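PDB 1IXL: hypothetical protein PH1136 from Pyrococcus horikoshii, which is of unknown function but has a hot-dog fold and may hydrolyse acyl-CoA thioesters. Local coordinates for residues 31-36 / 84-89; 76-81 / 111-116. One frame throughout, in Å; residues are numbered along the deposited sequence.

Contact 1 (31-36 / 84-89)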
loop_
_atom_site.group_PDB
_atom_site.type_symbol
_atom_site.label_atom_id
_atom_site.label_comp_id
_atom_site.label_asym_id
_atom_site.label_seq_id
_atom_site.Cartn_x
_atom_site.Cartn_y
_atom_site.Cartn_z
ATOM N N GLU A 31 -4.928 5.340 3.850
ATOM C CA GLU A 31 -6.322 5.308 3.432
ATOM C C GLU A 31 -6.498 5.965 2.073
ATOM O O GLU A 31 -5.726 6.852 1.683
ATOM C CB GLU A 31 -7.206 6.014 4.466
ATOM C CG GLU A 31 -6.774 7.429 4.787
ATOM C CD GLU A 31 -7.803 8.183 5.635
ATOM O OE1 GLU A 31 -8.365 7.569 6.569
ATOM O OE2 GLU A 31 -8.035 9.383 5.370
ATOM N N LEU A 32 -7.517 5.518 1.348
ATOM C CA LEU A 32 -7.788 6.071 0.034
ATOM C C LEU A 32 -9.288 6.150 -0.214
ATOM O O LEU A 32 -10.016 5.168 -0.016
ATOM C CB LEU A 32 -7.157 5.196 -1.058
ATOM C CG LEU A 32 -7.457 5.509 -2.536
ATOM C CD1 LEU A 32 -6.859 6.849 -2.926
ATOM C CD2 LEU A 32 -6.847 4.413 -3.421
ATOM N N GLU A 33 -9.735 7.334 -0.616
ATOM C CA GLU A 33 -11.135 7.554 -0.973
ATOM C C GLU A 33 -11.135 7.328 -2.485
ATOM O O GLU A 33 -10.422 8.025 -3.220
ATOM C CB GLU A 33 -11.557 9.001 -0.674
ATOM C CG GLU A 33 -11.862 9.267 0.797
ATOM C CD GLU A 33 -13.114 8.550 1.267
ATOM O OE1 GLU A 33 -13.403 8.599 2.488
ATOM O OE2 GLU A 33 -13.814 7.946 0.412
ATOM N N THR A 34 -11.884 6.340 -2.954
ATOM C CA THR A 34 -11.909 6.090 -4.388
ATOM C C THR A 34 -12.723 7.164 -5.102
ATOM O O THR A 34 -13.730 7.647 -4.566
ATOM C CB THR A 34 -12.461 4.700 -4.707
ATOM O OG1 THR A 34 -13.766 4.545 -4.139
ATOM C CG2 THR A 34 -11.527 3.636 -4.152
ATOM N N ILE A 35 -12.266 7.551 -6.294
ATOM C CA ILE A 35 -12.923 8.588 -7.087
ATOM C C ILE A 35 -13.383 8.097 -8.446
ATOM O O ILE A 35 -12.979 7.027 -8.916
ATOM C CB ILE A 35 -12.015 9.830 -7.307
ATOM C CG1 ILE A 35 -10.687 9.407 -7.944
ATOM C CG2 ILE A 35 -11.787 10.540 -5.979
ATOM C CD1 ILE A 35 -9.751 10.587 -8.249
ATOM N N ASP A 36 -14.216 8.909 -9.084
ATOM C CA ASP A 36 -14.804 8.552 -10.364
ATOM C C ASP A 36 -13.832 8.204 -11.499
ATOM O O ASP A 36 -14.136 7.367 -12.345
ATOM C CB ASP A 36 -15.758 9.661 -10.798
ATOM C CG ASP A 36 -16.740 9.193 -11.832
ATOM O OD1 ASP A 36 -16.528 9.463 -13.030
ATOM O OD2 ASP A 36 -17.713 8.524 -11.438
ATOM N N GLY A 84 -16.507 5.548 -4.515
ATOM C CA GLY A 84 -17.172 6.033 -3.320
ATOM C C GLY A 84 -16.725 5.246 -2.099
ATOM O O GLY A 84 -16.890 5.709 -0.970
ATOM N N ASP A 85 -16.181 4.049 -2.310
ATOM C CA ASP A 85 -15.684 3.251 -1.193
ATOM C C ASP A 85 -14.453 3.959 -0.636
ATOM O O ASP A 85 -13.692 4.576 -1.376
ATOM C CB ASP A 85 -15.254 1.833 -1.642
ATOM C CG ASP A 85 -16.423 0.932 -2.001
ATOM O OD1 ASP A 85 -17.598 1.321 -1.786
ATOM O OD2 ASP A 85 -16.161 -0.187 -2.488
ATOM N N LYS A 86 -14.279 3.885 0.675
ATOM C CA LYS A 86 -13.120 4.453 1.335
ATOM C C LYS A 86 -12.354 3.196 1.724
ATOM O O LYS A 86 -12.923 2.288 2.359
ATOM C CB LYS A 86 -13.513 5.213 2.599
ATOM C CG LYS A 86 -12.316 5.713 3.399
ATOM C CD LYS A 86 -12.682 5.922 4.857
ATOM C CE LYS A 86 -11.460 5.827 5.746
ATOM N NZ LYS A 86 -10.423 6.782 5.281
ATOM N N LEU A 87 -11.086 3.130 1.341
ATOM C CA LEU A 87 -10.266 1.956 1.625
ATOM C C LEU A 87 -9.121 2.253 2.577
ATOM O O LEU A 87 -8.588 3.356 2.571
ATOM C CB LEU A 87 -9.664 1.406 0.324
ATOM C CG LEU A 87 -10.598 1.160 -0.874
ATOM C CD1 LEU A 87 -9.763 0.661 -2.081
ATOM C CD2 LEU A 87 -11.673 0.126 -0.507
ATOM N N VAL A 88 -8.756 1.263 3.389
ATOM C CA VAL A 88 -7.626 1.406 4.301
ATOM C C VAL A 88 -6.703 0.186 4.165
ATOM O O VAL A 88 -7.105 -0.940 4.409
ATOM C CB VAL A 88 -8.045 1.503 5.783
ATOM C CG1 VAL A 88 -6.785 1.641 6.665
ATOM C CG2 VAL A 88 -8.977 2.687 5.998
ATOM N N ALA A 89 -5.460 0.426 3.781
ATOM C CA ALA A 89 -4.502 -0.654 3.653
ATOM C C ALA A 89 -3.668 -0.716 4.939
ATOM O O ALA A 89 -3.187 0.311 5.407
ATOM C CB ALA A 89 -3.605 -0.392 2.452
HETATM O O HOH W 1 -16.535 7.653 0.856
#
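G84 opens the segment with a positive phi of 106°, at which a side chain would jam against the preceding carbonyl, so the turn into the strand calls for glycine. Its N-H makes two weak bonds to T34, one to OG1 and one to O, while its carbonyl takes a water that also donates to E33 OE2. D85 gives the contact its backbone carbonyl: T34 N reaches D85 O almost along the C=O axis at 3.0 Å, and T34 OG1 donates to the same D85 O at 2.8 Å, in the carbonyl plane on a lone pair. The T34 hydroxyl can do this because it stands in the crowded position between N and C (chi1 56°). The D85 carboxylate leads away to K82 N and R109. K86 crosses obliquely over the E33 carboxylate, its CG 3.2 Å from E33 OE1; a bend at chi4 (55°) then brings NZ to 2.6 Å from E31 OE1, a salt bridge in which NZ meets the oxygen from above the carboxylate plane. L87 pairs with L32 through two short bonds, L87 N to L32 O and L32 N to L87 O, both 2.7 Å. On the buried face L87 CD1 packs at 4.0 Å on T34 CG2, and L32 and L87 both rest on L54 of helix 48-63. V88 adds a light touch of CG2 on E31 CB. The charged E31, E33 and K86 thus line one face and the leucines the other: an antiparallel strand pair of the hot-dog sheet, apolar side against the central helix.

Contact 2 (76-81 / 111-116)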
loop_
_atom_site.group_PDB
_atom_site.type_symbol
_atom_site.label_atom_id
_atom_site.label_comp_id
_atom_site.label_asym_id
_atom_site.label_seq_id
_atom_site.Cartn_x
_atom_site.Cartn_y
_atom_site.Cartn_z
ATOM N N ARG A 76 -4.458 -11.170 -4.091
ATOM C CA ARG A 76 -5.753 -11.780 -4.374
ATOM C C ARG A 76 -6.758 -10.674 -4.136
ATOM O O ARG A 76 -6.727 -10.003 -3.091
ATOM C CB ARG A 76 -6.074 -12.925 -3.399
ATOM C CG ARG A 76 -5.225 -14.159 -3.570
ATOM C CD ARG A 76 -5.440 -15.148 -2.429
ATOM N NE ARG A 76 -4.446 -16.216 -2.490
ATOM C CZ ARG A 76 -4.538 -17.266 -3.298
ATOM N NH1 ARG A 76 -5.590 -17.389 -4.104
ATOM N NH2 ARG A 76 -3.574 -18.182 -3.313
ATOM N N PHE A 77 -7.630 -10.458 -5.105
ATOM C CA PHE A 77 -8.651 -9.439 -4.960
ATOM C C PHE A 77 -9.827 -10.251 -4.441
ATOM O O PHE A 77 -10.323 -11.137 -5.118
ATOM C CB PHE A 77 -8.945 -8.812 -6.318
ATOM C CG PHE A 77 -7.776 -8.046 -6.882
ATOM C CD1 PHE A 77 -6.683 -8.719 -7.437
ATOM C CD2 PHE A 77 -7.758 -6.667 -6.840
ATOM C CE1 PHE A 77 -5.588 -8.009 -7.942
ATOM C CE2 PHE A 77 -6.661 -5.941 -7.346
ATOM C CZ PHE A 77 -5.581 -6.625 -7.894
ATOM N N THR A 78 -10.266 -9.945 -3.238
ATOM C CA THR A 78 -11.316 -10.727 -2.599
ATOM C C THR A 78 -12.738 -10.196 -2.755
ATOM O O THR A 78 -13.699 -10.977 -2.739
ATOM C CB THR A 78 -10.978 -10.898 -1.109
ATOM O OG1 THR A 78 -10.846 -9.610 -0.506
ATOM C CG2 THR A 78 -9.631 -11.620 -0.954
ATOM N N LYS A 79 -12.868 -8.884 -2.892
ATOM C CA LYS A 79 -14.185 -8.235 -3.073
ATOM C C LYS A 79 -14.048 -7.054 -4.020
ATOM O O LYS A 79 -13.050 -6.337 -3.967
ATOM C CB LYS A 79 -14.725 -7.702 -1.753
ATOM C CG LYS A 79 -15.169 -8.750 -0.761
ATOM C CD LYS A 79 -15.730 -8.046 0.469
ATOM C CE LYS A 79 -16.671 -8.949 1.255
ATOM N NZ LYS A 79 -15.964 -10.164 1.733
ATOM N N PRO A 80 -15.051 -6.829 -4.896
ATOM C CA PRO A 80 -14.995 -5.712 -5.838
ATOM C C PRO A 80 -15.092 -4.382 -5.109
ATOM O O PRO A 80 -15.752 -4.276 -4.081
ATOM C CB PRO A 80 -16.193 -5.974 -6.752
ATOM C CG PRO A 80 -17.217 -6.571 -5.777
ATOM C CD PRO A 80 -16.338 -7.551 -5.007
ATOM N N VAL A 81 -14.421 -3.363 -5.634
ATOM C CA VAL A 81 -14.446 -2.047 -5.010
ATOM C C VAL A 81 -15.255 -1.128 -5.914
ATOM O O VAL A 81 -15.097 -1.145 -7.136
ATOM C CB VAL A 81 -12.993 -1.486 -4.828
ATOM C CG1 VAL A 81 -13.027 -0.026 -4.385
ATOM C CG2 VAL A 81 -12.254 -2.318 -3.798
ATOM N N GLU A 111 -14.881 -3.242 7.695
ATOM C CA GLU A 111 -14.332 -4.510 8.205
ATOM C C GLU A 111 -14.040 -5.569 7.151
ATOM O O GLU A 111 -13.392 -6.572 7.434
ATOM C CB GLU A 111 -15.273 -5.123 9.255
ATOM C CG GLU A 111 -15.402 -4.327 10.539
ATOM C CD GLU A 111 -14.063 -4.070 11.190
ATOM O OE1 GLU A 111 -13.286 -3.251 10.643
ATOM O OE2 GLU A 111 -13.784 -4.689 12.244
ATOM N N GLU A 112 -14.517 -5.351 5.935
ATOM C CA GLU A 112 -14.316 -6.320 4.869
ATOM C C GLU A 112 -12.946 -6.222 4.201
ATOM O O GLU A 112 -12.439 -5.132 3.958
ATOM C CB GLU A 112 -15.356 -6.124 3.773
ATOM C CG GLU A 112 -16.767 -5.857 4.234
ATOM C CD GLU A 112 -17.596 -5.244 3.117
ATOM O OE1 GLU A 112 -17.950 -4.043 3.214
ATOM O OE2 GLU A 112 -17.876 -5.957 2.132
ATOM N N VAL A 113 -12.370 -7.374 3.890
ATOM C CA VAL A 113 -11.103 -7.415 3.178
ATOM C C VAL A 113 -11.435 -7.383 1.676
ATOM O O VAL A 113 -12.271 -8.167 1.209
ATOM C CB VAL A 113 -10.326 -8.702 3.519
ATOM C CG1 VAL A 113 -9.106 -8.839 2.617
ATOM C CG2 VAL A 113 -9.885 -8.656 5.000
ATOM N N VAL A 114 -10.823 -6.457 0.932
ATOM C CA VAL A 114 -11.053 -6.372 -0.509
ATOM C C VAL A 114 -9.801 -6.833 -1.266
ATOM O O VAL A 114 -9.866 -7.149 -2.449
ATOM C CB VAL A 114 -11.441 -4.925 -0.961
ATOM C CG1 VAL A 114 -12.714 -4.483 -0.239
ATOM C CG2 VAL A 114 -10.296 -3.935 -0.684
ATOM N N LEU A 115 -8.656 -6.842 -0.581
ATOM C CA LEU A 115 -7.416 -7.314 -1.187
ATOM C C LEU A 115 -6.474 -7.848 -0.116
ATOM O O LEU A 115 -6.413 -7.304 0.978
ATOM C CB LEU A 115 -6.698 -6.182 -1.957
ATOM C CG LEU A 115 -5.337 -6.590 -2.582
ATOM C CD1 LEU A 115 -5.107 -5.794 -3.863
ATOM C CD2 LEU A 115 -4.166 -6.364 -1.588
ATOM N N GLU A 116 -5.746 -8.913 -0.426
ATOM C CA GLU A 116 -4.759 -9.441 0.514
ATOM C C GLU A 116 -3.538 -9.797 -0.315
ATOM O O GLU A 116 -3.654 -10.309 -1.438
ATOM C CB GLU A 116 -5.276 -10.692 1.262
ATOM C CG GLU A 116 -5.868 -11.774 0.350
ATOM C CD GLU A 116 -6.205 -13.070 1.077
ATOM O OE1 GLU A 116 -6.707 -12.995 2.220
ATOM O OE2 GLU A 116 -5.982 -14.159 0.490
HETATM O O HOH W 2 -10.589 -5.803 -4.709
#
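R76-F77 and L115-E116 pair as antiparallel strands until the chain of 111-116 turns a corner at V114, with R76 N donating to E116 O (2.9 Å) and E116 N to R76 O (3.0 Å). The tight part rests on the buried V81, V114 and L115, on the side facing helix 48-63. V81 CG2 meets V114 CB at 3.9 Å, the two valines crossing at about a right angle; V81 and L115 also touch T51 of the helix. F77 covers L115 from the exposed side: L115 CD1 sits over one face of the F77 ring, 4.2 Å from its centroid and offset toward the rim, a CH-pi contact. Nearer solvent, V114 O gathers T78 N at 2.9 Å, a weak bond from K79 N and a water that also donates to K79 O. T78 N comes in above the carbonyl plane, as does T78 OG1, which donates to V113 O at 2.7 Å with the hydroxyl in the crowded position (chi1 58°).

The other side is looser and largely solvent-facing. R76 and E116 extend side by side, their guanidinium and carboxylate planes 82° apart, and R76 NE to E116 OE2 is a long salt bridge, 3.9 Å; R76 CD comes nearer E116 OE2, at 3.1 Å. An alanine in place of E116 would probably forfeit this weak charge pairing and the cover that E116 CG gives R76 CB and T78 CG2, while sparing the two backbone bonds between R76 and E116. K79 lays CD and CE across E112, whose OE2 is salt-bridged to R109. Because V114 and L115 both face V107 of strand 100-109, the corner is a classic beta bulge in the hot-dog sheet, beside 68-77, the outermost strand on that side within this chain.

Overall arrangement
Contacts 1 and 2 lie in one antiparallel sheet, their centres 12 Å apart, and their segments alternate along the chain. Contact 1 joins strands 27-33 and 86-97; contact 2 joins 112-123 to 68-77, outermost on its side within this chain, with strand 100-109 lying between the two pairs. They meet through V81, whose CG1 lies 4.0 Å from T34 CG2 and 4.1 Å from L87 CD1, and through L87 CD2, 4.3 Å from V114 CG2. R109 links them by charge, bridging D85 in one and E112 in the other. Both press apolar side chains on helix 48-63, the helix that the curved sheet of a hot-dog fold wraps.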